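Local coordinates for surface presentation of antigens protein spaK (Salmonella typhimurium, PDB 2FM8), which serves as a dimeric type III secretion chaperone that stores effectors such as SipA, SopA, SopE and SopE2 in the bacterial cytoplasm, ready for secretion during host-cell invasion, at residues I6-R11 / I27-I33; Q57-M63 / E93-L98; E79-F83 / G121-Y125. All coordinates share one frame. Numbering follows the deposited sequence.

Interaction 1 (I6-R11 / I27-I33)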
ATOM      1  N   ILE A   6     -25.830 -21.356   9.420  1.00 43.06           N
ATOM      2  CA  ILE A   6     -25.294 -20.787   8.173  1.00 41.95           C
ATOM      3  C   ILE A   6     -25.600 -21.656   6.926  1.00 40.44           C
ATOM      4  O   ILE A   6     -25.950 -21.137   5.863  1.00 38.65           O
ATOM      5  CB  ILE A   6     -23.774 -20.418   8.312  1.00 41.73           C
ATOM      6  CG1 ILE A   6     -23.308 -19.561   7.131  1.00 42.15           C
ATOM      7  CG2 ILE A   6     -22.891 -21.645   8.438  1.00 42.16           C
ATOM      8  CD1 ILE A   6     -24.037 -18.252   6.995  1.00 41.71           C
ATOM      9  N   ALA A   7     -25.482 -22.976   7.061  1.00 39.51           N
ATOM     10  CA  ALA A   7     -25.868 -23.876   5.980  1.00 39.26           C
ATOM     11  C   ALA A   7     -27.318 -23.614   5.554  1.00 38.17           C
ATOM     12  O   ALA A   7     -27.615 -23.541   4.360  1.00 36.89           O
ATOM     13  CB  ALA A   7     -25.679 -25.346   6.385  1.00 39.17           C
ATOM     14  N   GLU A   8     -28.218 -23.441   6.514  1.00 37.66           N
ATOM     15  CA  GLU A   8     -29.617 -23.266   6.146  1.00 38.22           C
ATOM     16  C   GLU A   8     -29.868 -21.900   5.529  1.00 36.63           C
ATOM     17  O   GLU A   8     -30.696 -21.769   4.609  1.00 34.69           O
ATOM     18  CB  GLU A   8     -30.575 -23.551   7.301  1.00 39.13           C
ATOM     19  CG  GLU A   8     -30.839 -25.053   7.539  1.00 44.67           C
ATOM     20  CD  GLU A   8     -30.977 -25.929   6.243  1.00 51.53           C
ATOM     21  OE1 GLU A   8     -31.811 -25.605   5.344  1.00 54.06           O
ATOM     22  OE2 GLU A   8     -30.235 -26.949   6.144  1.00 53.04           O
ATOM     23  N   LEU A   9     -29.124 -20.907   6.005  1.00 35.70           N
ATOM     24  CA  LEU A   9     -29.155 -19.588   5.398  1.00 35.57           C
ATOM     25  C   LEU A   9     -28.682 -19.619   3.933  1.00 35.01           C
ATOM     26  O   LEU A   9     -29.342 -19.055   3.051  1.00 34.46           O
ATOM     27  CB  LEU A   9     -28.305 -18.599   6.204  1.00 35.51           C
ATOM     28  CG  LEU A   9     -28.687 -17.132   6.029  1.00 35.53           C
ATOM     29  CD1 LEU A   9     -30.155 -16.907   6.398  1.00 35.14           C
ATOM     30  CD2 LEU A   9     -27.760 -16.229   6.848  1.00 34.77           C
ATOM     31  N   VAL A  10     -27.542 -20.269   3.696  1.00 34.34           N
ATOM     32  CA  VAL A  10     -26.956 -20.381   2.365  1.00 34.45           C
ATOM     33  C   VAL A  10     -27.916 -21.148   1.430  1.00 34.89           C
ATOM     34  O   VAL A  10     -28.176 -20.731   0.306  1.00 33.47           O
ATOM     35  CB  VAL A  10     -25.577 -21.077   2.443  1.00 33.59           C
ATOM     36  CG1 VAL A  10     -25.091 -21.515   1.072  1.00 33.53           C
ATOM     37  CG2 VAL A  10     -24.548 -20.135   3.084  1.00 34.22           C
ATOM     38  N   ARG A  11     -28.445 -22.269   1.918  1.00 35.44           N
ATOM     39  CA  ARG A  11     -29.342 -23.111   1.123  1.00 36.29           C
ATOM     40  C   ARG A  11     -30.573 -22.277   0.688  1.00 35.99           C
ATOM     41  O   ARG A  11     -30.992 -22.272  -0.478  1.00 36.35           O
ATOM     42  CB  ARG A  11     -29.704 -24.371   1.939  1.00 35.67           C
ATOM     43  CG  ARG A  11     -30.646 -25.297   1.260  1.00 38.57           C
ATOM     44  CD  ARG A  11     -30.865 -26.673   2.017  1.00 40.70           C
ATOM     45  NE  ARG A  11     -29.849 -27.670   1.613  1.00 44.77           N
ATOM     46  CZ  ARG A  11     -28.772 -28.031   2.329  1.00 45.96           C
ATOM     47  NH1 ARG A  11     -28.538 -27.531   3.548  1.00 46.81           N
ATOM     48  NH2 ARG A  11     -27.922 -28.928   1.818  1.00 47.15           N
ATOM     49  N   ILE A  27     -23.053 -29.734   3.257  1.00 51.94           N
ATOM     50  CA  ILE A  27     -22.699 -28.541   4.038  1.00 52.16           C
ATOM     51  C   ILE A  27     -23.505 -28.660   5.328  1.00 53.05           C
ATOM     52  O   ILE A  27     -24.706 -28.996   5.294  1.00 53.88           O
ATOM     53  CB  ILE A  27     -22.996 -27.224   3.283  1.00 52.04           C
ATOM     54  CG1 ILE A  27     -24.488 -27.111   2.933  1.00 51.79           C
ATOM     55  CG2 ILE A  27     -22.146 -27.152   2.009  1.00 51.55           C
ATOM     56  CD1 ILE A  27     -24.883 -25.804   2.300  1.00 51.91           C
ATOM     57  N   ASP A  28     -22.843 -28.430   6.459  1.00 53.09           N
ATOM     58  CA  ASP A  28     -23.399 -28.734   7.792  1.00 52.89           C
ATOM     59  C   ASP A  28     -22.324 -29.124   8.803  1.00 52.43           C
ATOM     60  O   ASP A  28     -22.642 -29.391   9.952  1.00 52.43           O
ATOM     61  CB  ASP A  28     -24.486 -29.840   7.771  1.00 53.88           C
ATOM     62  CG  ASP A  28     -23.978 -31.194   7.221  1.00 56.56           C
ATOM     63  OD1 ASP A  28     -22.803 -31.292   6.763  1.00 60.39           O
ATOM     64  OD2 ASP A  28     -24.780 -32.161   7.237  1.00 58.84           O
ATOM     65  N   SER A  29     -21.060 -29.157   8.379  1.00 51.79           N
ATOM     66  CA  SER A  29     -19.952 -29.484   9.273  1.00 50.97           C
ATOM     67  C   SER A  29     -19.412 -28.252   9.991  1.00 50.14           C
ATOM     68  O   SER A  29     -18.451 -28.359  10.751  1.00 49.84           O
ATOM     69  CB  SER A  29     -18.825 -30.173   8.493  1.00 51.39           C
ATOM     70  OG  SER A  29     -19.260 -31.422   7.945  1.00 51.49           O
ATOM     71  N   HIS A  30     -20.035 -27.092   9.754  1.00 49.34           N
ATOM     72  CA  HIS A  30     -19.581 -25.821  10.308  1.00 48.13           C
ATOM     73  C   HIS A  30     -18.111 -25.554   9.972  1.00 46.92           C
ATOM     74  O   HIS A  30     -17.351 -25.044  10.796  1.00 46.92           O
ATOM     75  CB  HIS A  30     -19.803 -25.772  11.825  1.00 49.33           C
ATOM     76  CG  HIS A  30     -21.219 -26.029  12.232  1.00 51.36           C
ATOM     77  ND1 HIS A  30     -21.609 -27.184  12.881  1.00 54.06           N
ATOM     78  CD2 HIS A  30     -22.343 -25.292  12.068  1.00 53.77           C
ATOM     79  CE1 HIS A  30     -22.912 -27.147  13.101  1.00 53.81           C
ATOM     80  NE2 HIS A  30     -23.381 -26.008  12.623  1.00 53.99           N
ATOM     81  N   SER A  31     -17.714 -25.930   8.759  1.00 45.25           N
ATOM     82  CA  SER A  31     -16.487 -25.425   8.150  1.00 43.43           C
ATOM     83  C   SER A  31     -16.918 -24.341   7.154  1.00 41.53           C
ATOM     84  O   SER A  31     -18.097 -24.011   7.020  1.00 41.79           O
ATOM     85  CB  SER A  31     -15.723 -26.524   7.387  1.00 43.38           C
ATOM     86  OG  SER A  31     -15.996 -27.812   7.871  1.00 44.30           O
ATOM     87  N   THR A  32     -15.960 -23.847   6.407  1.00 38.85           N
ATOM     88  CA  THR A  32     -16.240 -22.929   5.338  1.00 37.21           C
ATOM     89  C   THR A  32     -17.050 -23.603   4.238  1.00 35.43           C
ATOM     90  O   THR A  32     -16.726 -24.708   3.814  1.00 34.63           O
ATOM     91  CB  THR A  32     -14.938 -22.406   4.824  1.00 36.65           C
ATOM     92  OG1 THR A  32     -14.259 -21.800   5.931  1.00 36.79           O
ATOM     93  CG2 THR A  32     -15.141 -21.400   3.729  1.00 36.48           C
ATOM     94  N   ILE A  33     -18.129 -22.934   3.834  1.00 33.38           N
ATOM     95  CA  ILE A  33     -18.918 -23.291   2.662  1.00 32.90           C
ATOM     96  C   ILE A  33     -18.284 -22.610   1.451  1.00 31.95           C
ATOM     97  O   ILE A  33     -17.899 -21.438   1.518  1.00 31.32           O
ATOM     98  CB  ILE A  33     -20.368 -22.830   2.822  1.00 32.44           C
ATOM     99  CG1 ILE A  33     -21.013 -23.566   3.983  1.00 33.77           C
ATOM    100  CG2 ILE A  33     -21.177 -23.076   1.556  1.00 33.27           C
ATOM    101  CD1 ILE A  33     -22.337 -23.030   4.367  1.00 33.96           C
TER
HETATM  102  O   HOH W   1     -25.622 -30.469   3.398  1.00 66.75           O
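The first turns of helix 6-17 pack against the loop that enters strand 32-37. Both elements belong to the alpha/beta fold of class I secretion chaperones. Ile-6 opens the contact, with CG2 4.3 Å from CD1 of Ile-33. Ala-7 follows one residue on and makes the nearest CA pair, its CA 5.7 Å from CA of Asp-28. Its small side chain lets the loop come close: CB is 3.9 Å from O of Ile-27 and 4.1 Å from CG1 of Ile-27. CA of Ala-7 also lies 4.0 Å from CD1 of Ile-33. Glu-8 is exposed and pairs with Arg-11. Val-10, one turn after Ile-6, brings CG2 to 3.9 Å from CD1 of Ile-33, so the Ile-33 CD1 methyl sits among Ile-6, Ala-7 and Val-10. Arg-11 closes the edge. Its NH1 forms a salt bridge with OE2 of Glu-8 at 3.2 Å, and its NH2 lies 4.0 Å from CG1 of Ile-27. A water joins the segments, accepting hydrogen bonds from NH2 of Arg-11 at 3.2 Å and N of Ile-27 at 2.7 Å. Ile-6 and Val-10 also touch Ile-45 on strand 43-48, and Val-10 meets Phe-115 of helix 112-132. Strand 32-37 is one edge of the sheet within this chain; at Thr-32 and Ile-33 a SipA strand pairs with it antiparallel and continues the sheet.

Interaction 2 (Q57-M63 / E93-L98)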
ATOM      1  N   GLN A  57     -10.462 -15.255  -2.735  1.00 33.22           N
ATOM      2  CA  GLN A  57      -9.131 -14.944  -3.270  1.00 34.68           C
ATOM      3  C   GLN A  57      -9.219 -14.530  -4.720  1.00 35.08           C
ATOM      4  O   GLN A  57     -10.007 -15.085  -5.478  1.00 36.08           O
ATOM      5  CB  GLN A  57      -8.212 -16.149  -3.129  1.00 34.97           C
ATOM      6  CG  GLN A  57      -7.887 -16.453  -1.694  1.00 37.00           C
ATOM      7  CD  GLN A  57      -7.075 -17.716  -1.557  1.00 38.78           C
ATOM      8  OE1 GLN A  57      -6.571 -18.247  -2.556  1.00 44.95           O
ATOM      9  NE2 GLN A  57      -6.915 -18.199  -0.320  1.00 41.53           N
ATOM     10  N   LEU A  58      -8.413 -13.549  -5.121  1.00 35.01           N
ATOM     11  CA  LEU A  58      -8.601 -12.930  -6.410  1.00 35.19           C
ATOM     12  C   LEU A  58      -7.627 -13.381  -7.493  1.00 35.62           C
ATOM     13  O   LEU A  58      -7.671 -12.850  -8.593  1.00 37.13           O
ATOM     14  CB  LEU A  58      -8.588 -11.413  -6.281  1.00 35.58           C
ATOM     15  CG  LEU A  58      -9.732 -10.807  -5.474  1.00 35.63           C
ATOM     16  CD1 LEU A  58      -9.459  -9.336  -5.228  1.00 36.08           C
ATOM     17  CD2 LEU A  58     -11.075 -11.009  -6.165  1.00 35.52           C
ATOM     18  N   GLY A  59      -6.807 -14.393  -7.238  1.00 35.67           N
ATOM     19  CA  GLY A  59      -5.957 -14.939  -8.307  1.00 36.16           C
ATOM     20  C   GLY A  59      -4.466 -14.886  -8.012  1.00 36.29           C
ATOM     21  O   GLY A  59      -3.994 -14.036  -7.243  1.00 35.33           O
ATOM     22  N   ALA A  60      -3.737 -15.822  -8.622  1.00 36.35           N
ATOM     23  CA  ALA A  60      -2.295 -16.018  -8.376  1.00 35.79           C
ATOM     24  C   ALA A  60      -1.465 -14.755  -8.603  1.00 35.10           C
ATOM     25  O   ALA A  60      -0.470 -14.539  -7.918  1.00 36.17           O
ATOM     26  CB  ALA A  60      -1.761 -17.151  -9.271  1.00 35.92           C
ATOM     27  N   ASP A  61      -1.849 -13.939  -9.572  1.00 34.06           N
ATOM     28  CA  ASP A  61      -1.087 -12.710  -9.874  1.00 34.20           C
ATOM     29  C   ASP A  61      -1.706 -11.413  -9.340  1.00 32.43           C
ATOM     30  O   ASP A  61      -1.224 -10.334  -9.672  1.00 30.97           O
ATOM     31  CB  ASP A  61      -0.921 -12.567 -11.385  1.00 35.44           C
ATOM     32  CG  ASP A  61       0.019 -13.622 -11.977  1.00 39.80           C
ATOM     33  OD1 ASP A  61       0.947 -14.112 -11.258  1.00 43.87           O
ATOM     34  OD2 ASP A  61      -0.163 -13.929 -13.175  1.00 41.73           O
ATOM     35  N   SER A  62      -2.748 -11.525  -8.520  1.00 30.22           N
ATOM     36  CA  SER A  62      -3.501 -10.349  -8.066  1.00 29.97           C
ATOM     37  C   SER A  62      -2.621  -9.330  -7.308  1.00 28.56           C
ATOM     38  O   SER A  62      -2.781  -8.127  -7.506  1.00 28.07           O
ATOM     39  CB  SER A  62      -4.729 -10.756  -7.216  1.00 29.23           C
ATOM     40  OG  SER A  62      -4.385 -11.655  -6.174  1.00 28.06           O
ATOM     41  N   MET A  63      -1.693  -9.786  -6.478  1.00 27.64           N
ATOM     42  CA  MET A  63      -0.879  -8.836  -5.693  1.00 28.76           C
ATOM     43  C   MET A  63       0.056  -8.019  -6.601  1.00 28.22           C
ATOM     44  O   MET A  63       0.240  -6.836  -6.407  1.00 27.92           O
ATOM     45  CB  MET A  63      -0.098  -9.533  -4.589  1.00 29.08           C
ATOM     46  CG  MET A  63      -0.981 -10.099  -3.458  1.00 31.39           C
ATOM     47  SD  MET A  63      -1.891  -8.880  -2.480  1.00 33.79           S
ATOM     48  CE  MET A  63      -0.590  -7.937  -1.689  1.00 33.22           C
ATOM     49  N   GLU A  93      -5.125 -10.618   2.279  1.00 36.05           N
ATOM     50  CA  GLU A  93      -4.239 -11.440   1.491  1.00 37.33           C
ATOM     51  C   GLU A  93      -4.164 -12.868   2.069  1.00 38.43           C
ATOM     52  O   GLU A  93      -3.863 -13.051   3.223  1.00 38.97           O
ATOM     53  CB  GLU A  93      -2.836 -10.823   1.439  1.00 36.54           C
ATOM     54  CG  GLU A  93      -1.932 -11.631   0.500  1.00 37.02           C
ATOM     55  CD  GLU A  93      -0.519 -11.177   0.424  1.00 37.08           C
ATOM     56  OE1 GLU A  93      -0.134 -10.270   1.177  1.00 35.62           O
ATOM     57  OE2 GLU A  93       0.217 -11.754  -0.403  1.00 38.20           O
ATOM     58  N   GLN A  94      -4.432 -13.865   1.244  1.00 40.21           N
ATOM     59  CA  GLN A  94      -4.424 -15.248   1.672  1.00 41.34           C
ATOM     60  C   GLN A  94      -3.717 -16.046   0.606  1.00 41.51           C
ATOM     61  O   GLN A  94      -3.978 -15.868  -0.579  1.00 41.10           O
ATOM     62  CB  GLN A  94      -5.851 -15.808   1.831  1.00 42.62           C
ATOM     63  CG  GLN A  94      -6.492 -15.550   3.164  1.00 46.33           C
ATOM     64  CD  GLN A  94      -5.910 -16.427   4.243  1.00 51.65           C
ATOM     65  OE1 GLN A  94      -6.047 -17.659   4.215  1.00 56.72           O
ATOM     66  NE2 GLN A  94      -5.233 -15.803   5.193  1.00 55.03           N
ATOM     67  N   ASN A  95      -2.842 -16.944   1.055  1.00 42.19           N
ATOM     68  CA  ASN A  95      -2.023 -17.756   0.183  1.00 41.58           C
ATOM     69  C   ASN A  95      -1.332 -16.973  -0.937  1.00 40.61           C
ATOM     70  O   ASN A  95      -1.281 -17.430  -2.086  1.00 40.14           O
ATOM     71  CB  ASN A  95      -2.868 -18.885  -0.367  1.00 42.75           C
ATOM     72  CG  ASN A  95      -3.470 -19.725   0.734  1.00 45.90           C
ATOM     73  OD1 ASN A  95      -2.787 -20.074   1.721  1.00 50.30           O
ATOM     74  ND2 ASN A  95      -4.765 -20.035   0.595  1.00 48.68           N
ATOM     75  N   GLY A  96      -0.786 -15.807  -0.575  1.00 39.49           N
ATOM     76  CA  GLY A  96      -0.103 -14.924  -1.543  1.00 38.85           C
ATOM     77  C   GLY A  96      -1.023 -14.267  -2.562  1.00 38.05           C
ATOM     78  O   GLY A  96      -0.575 -13.776  -3.591  1.00 37.87           O
ATOM     79  N   GLU A  97      -2.326 -14.253  -2.276  1.00 37.46           N
ATOM     80  CA  GLU A  97      -3.312 -13.704  -3.193  1.00 36.45           C
ATOM     81  C   GLU A  97      -4.130 -12.625  -2.508  1.00 35.06           C
ATOM     82  O   GLU A  97      -4.450 -12.751  -1.341  1.00 33.86           O
ATOM     83  CB  GLU A  97      -4.235 -14.806  -3.687  1.00 37.22           C
ATOM     84  CG  GLU A  97      -3.517 -15.988  -4.331  1.00 38.09           C
ATOM     85  CD  GLU A  97      -4.426 -16.839  -5.267  1.00 39.35           C
ATOM     86  OE1 GLU A  97      -5.613 -16.464  -5.541  1.00 42.25           O
ATOM     87  OE2 GLU A  97      -3.900 -17.866  -5.752  1.00 40.20           O
ATOM     88  N   LEU A  98      -4.450 -11.553  -3.234  1.00 33.38           N
ATOM     89  CA  LEU A  98      -5.356 -10.561  -2.714  1.00 33.39           C
ATOM     90  C   LEU A  98      -6.742 -11.172  -2.449  1.00 32.95           C
ATOM     91  O   LEU A  98      -7.266 -11.945  -3.271  1.00 32.32           O
ATOM     92  CB  LEU A  98      -5.498  -9.408  -3.686  1.00 32.75           C
ATOM     93  CG  LEU A  98      -6.221  -8.174  -3.138  1.00 33.22           C
ATOM     94  CD1 LEU A  98      -5.400  -7.481  -2.056  1.00 32.93           C
ATOM     95  CD2 LEU A  98      -6.432  -7.222  -4.323  1.00 34.72           C
TER
HETATM   96  O   HOH W   2      -0.774 -12.513  -5.902  1.00 35.72           O
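A two-residue beta hairpin with a type I' turn, Gln-94 to Glu-97, connects the last two strands of the class I chaperone sheet. It packs against the link from strand 51-57 to helix 62-78. Asn-95 and Gly-96 both have positive phi, as this turn requires. Leu-58 N donates to Leu-98 O at 2.7 Å, so strand pairing reaches just past strand 51-57. Glu-97, in an m,t rotamer, reaches across to the link, where its OE1 accepts from N of Gly-59 at 2.9 Å and lies 3.6 Å from CB of Gln-57. Ser-62 takes the p rotamer. This sets its OG to donate to Gly-59 O at 2.6 Å, within the Gly-59 to Ser-62 type I turn, and to accept from Leu-98 N at 2.9 Å. Leu-98 points at the link in a t,p rotamer. Its CD2 is 3.8 Å from CD1 of Leu-58. Its CD1 is 3.8 Å from SD of Met-63, whose three chi angles are all m and curl its side chain toward the hairpin. Leu-133 packs on both leucines, and Met-78 of the second subunit packs on Leu-98 and Glu-93. A water completes the joint: it donates to Ala-60 O at 2.9 Å and Gly-96 O at 2.6 Å, and accepts from Met-63 N at 2.9 Å.

Interaction 3 (E79-F83 / G121-Y125)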
ATOM      1  N   GLU A  79     -16.718   3.249  -3.381  1.00 30.96           N
ATOM      2  CA  GLU A  79     -18.091   3.343  -3.833  1.00 32.60           C
ATOM      3  C   GLU A  79     -19.077   2.660  -2.853  1.00 32.62           C
ATOM      4  O   GLU A  79     -20.277   2.978  -2.840  1.00 32.96           O
ATOM      5  CB  GLU A  79     -18.235   2.889  -5.295  1.00 32.48           C
ATOM      6  CG  GLU A  79     -18.410   1.433  -5.528  1.00 36.96           C
ATOM      7  CD  GLU A  79     -18.771   1.098  -7.007  1.00 37.31           C
ATOM      8  OE1 GLU A  79     -18.258   1.821  -7.921  1.00 38.66           O
ATOM      9  OE2 GLU A  79     -19.564   0.127  -7.204  1.00 38.80           O
ATOM     10  N   GLY A  80     -18.567   1.767  -2.010  1.00 32.68           N
ATOM     11  CA  GLY A  80     -19.342   1.259  -0.890  1.00 33.28           C
ATOM     12  C   GLY A  80     -20.079  -0.035  -1.183  1.00 33.56           C
ATOM     13  O   GLY A  80     -20.147  -0.508  -2.325  1.00 34.14           O
ATOM     14  N   CYS A  81     -20.608  -0.614  -0.119  1.00 33.70           N
ATOM     15  CA  CYS A  81     -21.231  -1.922  -0.171  1.00 34.27           C
ATOM     16  C   CYS A  81     -22.311  -1.946   0.905  1.00 34.50           C
ATOM     17  O   CYS A  81     -22.005  -1.945   2.108  1.00 34.90           O
ATOM     18  CB  CYS A  81     -20.202  -3.003   0.070  1.00 33.90           C
ATOM     19  SG  CYS A  81     -20.901  -4.616   0.135  1.00 35.62           S
ATOM     20  N   HIS A  82     -23.557  -1.969   0.461  1.00 34.08           N
ATOM     21  CA  HIS A  82     -24.711  -1.808   1.342  1.00 34.42           C
ATOM     22  C   HIS A  82     -24.919  -2.969   2.330  1.00 33.28           C
ATOM     23  O   HIS A  82     -25.625  -2.785   3.303  1.00 32.79           O
ATOM     24  CB  HIS A  82     -26.013  -1.631   0.526  1.00 35.83           C
ATOM     25  CG  HIS A  82     -26.017  -0.442  -0.391  1.00 39.18           C
ATOM     26  ND1 HIS A  82     -25.907   0.857   0.060  1.00 43.33           N
ATOM     27  CD2 HIS A  82     -26.145  -0.360  -1.741  1.00 44.15           C
ATOM     28  CE1 HIS A  82     -25.951   1.688  -0.971  1.00 44.42           C
ATOM     29  NE2 HIS A  82     -26.087   0.974  -2.078  1.00 44.00           N
ATOM     30  N   PHE A  83     -24.327  -4.138   2.088  1.00 31.93           N
ATOM     31  CA  PHE A  83     -24.567  -5.322   2.950  1.00 32.00           C
ATOM     32  C   PHE A  83     -23.401  -5.635   3.913  1.00 31.85           C
ATOM     33  O   PHE A  83     -23.460  -6.591   4.700  1.00 32.75           O
ATOM     34  CB  PHE A  83     -24.978  -6.567   2.123  1.00 31.08           C
ATOM     35  CG  PHE A  83     -23.969  -6.969   1.084  1.00 30.33           C
ATOM     36  CD1 PHE A  83     -22.864  -7.729   1.427  1.00 30.73           C
ATOM     37  CD2 PHE A  83     -24.105  -6.556  -0.232  1.00 30.00           C
ATOM     38  CE1 PHE A  83     -21.911  -8.073   0.470  1.00 31.21           C
ATOM     39  CE2 PHE A  83     -23.151  -6.895  -1.187  1.00 30.18           C
ATOM     40  CZ  PHE A  83     -22.066  -7.656  -0.835  1.00 30.18           C
ATOM     41  N   GLY A 121     -24.865  -9.658  -4.506  1.00 28.71           N
ATOM     42  CA  GLY A 121     -24.112  -8.422  -4.495  1.00 29.20           C
ATOM     43  C   GLY A 121     -22.610  -8.695  -4.454  1.00 28.82           C
ATOM     44  O   GLY A 121     -21.835  -8.084  -5.189  1.00 29.99           O
ATOM     45  N   PHE A 122     -22.208  -9.624  -3.604  1.00 28.28           N
ATOM     46  CA  PHE A 122     -20.818 -10.057  -3.552  1.00 28.46           C
ATOM     47  C   PHE A 122     -20.373 -10.617  -4.887  1.00 28.00           C
ATOM     48  O   PHE A 122     -19.307 -10.289  -5.356  1.00 28.12           O
ATOM     49  CB  PHE A 122     -20.547 -11.070  -2.443  1.00 28.22           C
ATOM     50  CG  PHE A 122     -19.080 -11.300  -2.206  1.00 28.34           C
ATOM     51  CD1 PHE A 122     -18.391 -10.560  -1.261  1.00 29.53           C
ATOM     52  CD2 PHE A 122     -18.376 -12.235  -2.953  1.00 29.25           C
ATOM     53  CE1 PHE A 122     -17.017 -10.742  -1.067  1.00 29.88           C
ATOM     54  CE2 PHE A 122     -17.016 -12.435  -2.751  1.00 29.03           C
ATOM     55  CZ  PHE A 122     -16.340 -11.681  -1.808  1.00 29.16           C
ATOM     56  N   TYR A 123     -21.183 -11.463  -5.496  1.00 27.60           N
ATOM     57  CA  TYR A 123     -20.887 -11.940  -6.856  1.00 27.73           C
ATOM     58  C   TYR A 123     -20.582 -10.795  -7.837  1.00 27.61           C
ATOM     59  O   TYR A 123     -19.606 -10.855  -8.602  1.00 27.92           O
ATOM     60  CB  TYR A 123     -22.057 -12.803  -7.372  1.00 27.07           C
ATOM     61  CG  TYR A 123     -21.823 -13.417  -8.722  1.00 26.87           C
ATOM     62  CD1 TYR A 123     -21.209 -14.660  -8.850  1.00 26.46           C
ATOM     63  CD2 TYR A 123     -22.191 -12.748  -9.882  1.00 29.32           C
ATOM     64  CE1 TYR A 123     -20.972 -15.219 -10.097  1.00 26.66           C
ATOM     65  CE2 TYR A 123     -21.953 -13.313 -11.156  1.00 28.30           C
ATOM     66  CZ  TYR A 123     -21.347 -14.550 -11.249  1.00 26.94           C
ATOM     67  OH  TYR A 123     -21.122 -15.120 -12.492  1.00 27.60           O
ATOM     68  N   ASN A 124     -21.456  -9.785  -7.866  1.00 27.72           N
ATOM     69  CA  ASN A 124     -21.266  -8.641  -8.718  1.00 28.12           C
ATOM     70  C   ASN A 124     -19.885  -7.981  -8.473  1.00 28.01           C
ATOM     71  O   ASN A 124     -19.121  -7.697  -9.410  1.00 26.11           O
ATOM     72  CB  ASN A 124     -22.334  -7.579  -8.420  1.00 28.88           C
ATOM     73  CG  ASN A 124     -23.655  -7.846  -9.073  1.00 30.11           C
ATOM     74  OD1 ASN A 124     -23.798  -8.673  -9.960  1.00 29.98           O
ATOM     75  ND2 ASN A 124     -24.657  -7.105  -8.624  1.00 34.69           N
ATOM     76  N   TYR A 125     -19.560  -7.745  -7.211  1.00 28.59           N
ATOM     77  CA  TYR A 125     -18.258  -7.134  -6.901  1.00 29.38           C
ATOM     78  C   TYR A 125     -17.106  -8.048  -7.200  1.00 28.82           C
ATOM     79  O   TYR A 125     -16.050  -7.593  -7.618  1.00 29.89           O
ATOM     80  CB  TYR A 125     -18.164  -6.686  -5.452  1.00 32.17           C
ATOM     81  CG  TYR A 125     -19.061  -5.544  -5.110  1.00 34.03           C
ATOM     82  CD1 TYR A 125     -18.798  -4.242  -5.544  1.00 38.10           C
ATOM     83  CD2 TYR A 125     -20.157  -5.759  -4.301  1.00 38.23           C
ATOM     84  CE1 TYR A 125     -19.659  -3.180  -5.146  1.00 37.60           C
ATOM     85  CE2 TYR A 125     -20.999  -4.744  -3.934  1.00 38.46           C
ATOM     86  CZ  TYR A 125     -20.768  -3.485  -4.357  1.00 38.39           C
ATOM     87  OH  TYR A 125     -21.689  -2.546  -3.914  1.00 42.99           O
TER
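An aromatic and sulfur cluster joins the loop after helix 62-78 to the middle of helix 112-132, the long C-terminal helix of the class I chaperone fold. Gly-80 is the first residue after helix 62-78 to leave helical angles, with positive phi, and sends the chain past Tyr-125. The Tyr-125 ring is central to the contact. SG of Cys-81 sits 5.0 Å from its centroid in an oblique sulfur-aromatic contact, and 4.1 Å from its CE2. At the edge of the same ring, CE2 of Phe-83 is 4.1 Å from CE2 of Tyr-125, and OE2 of Glu-79 is 3.9 Å from CE1 of Tyr-125. Leu-89 packs on both Cys-81 and Tyr-125. Phe-122 leads on to the sheet, touching Leu-100 and Ala-102 of strand 97-103. Phe-83 reaches the helix backbone at Gly-121, where a beta carbon would collide with its ring. CE2 of Phe-83 is 3.8 Å from CA of Gly-121, and CZ of Phe-83 lies 3.4 Å from N of Phe-122.

In the fold
Interaction 1 is mostly buried, while interactions 2 and 3 are partly buried. Interactions 1 and 2 reach the same sheet from distant places, with centres about 24 Å apart. Interaction 1 is at the edge strand that SipA extends. Interaction 2 is at the hairpin of the other edge, beside the second subunit. Interaction 3 lies nearest the chain centre and is built on helix 112-132, which follows strand 97-103 of interaction 2. Its segments alternate along the chain with those of interaction 2. The chemistry differs accordingly. Interaction 1 is aliphatic packing, with a water bridge at its rim and no direct hydrogen bond between the segments. Interaction 2 adds direct hydrogen bonds to its apolar packing and a water bridge. Interaction 3 relies on aromatic rings and sulfur.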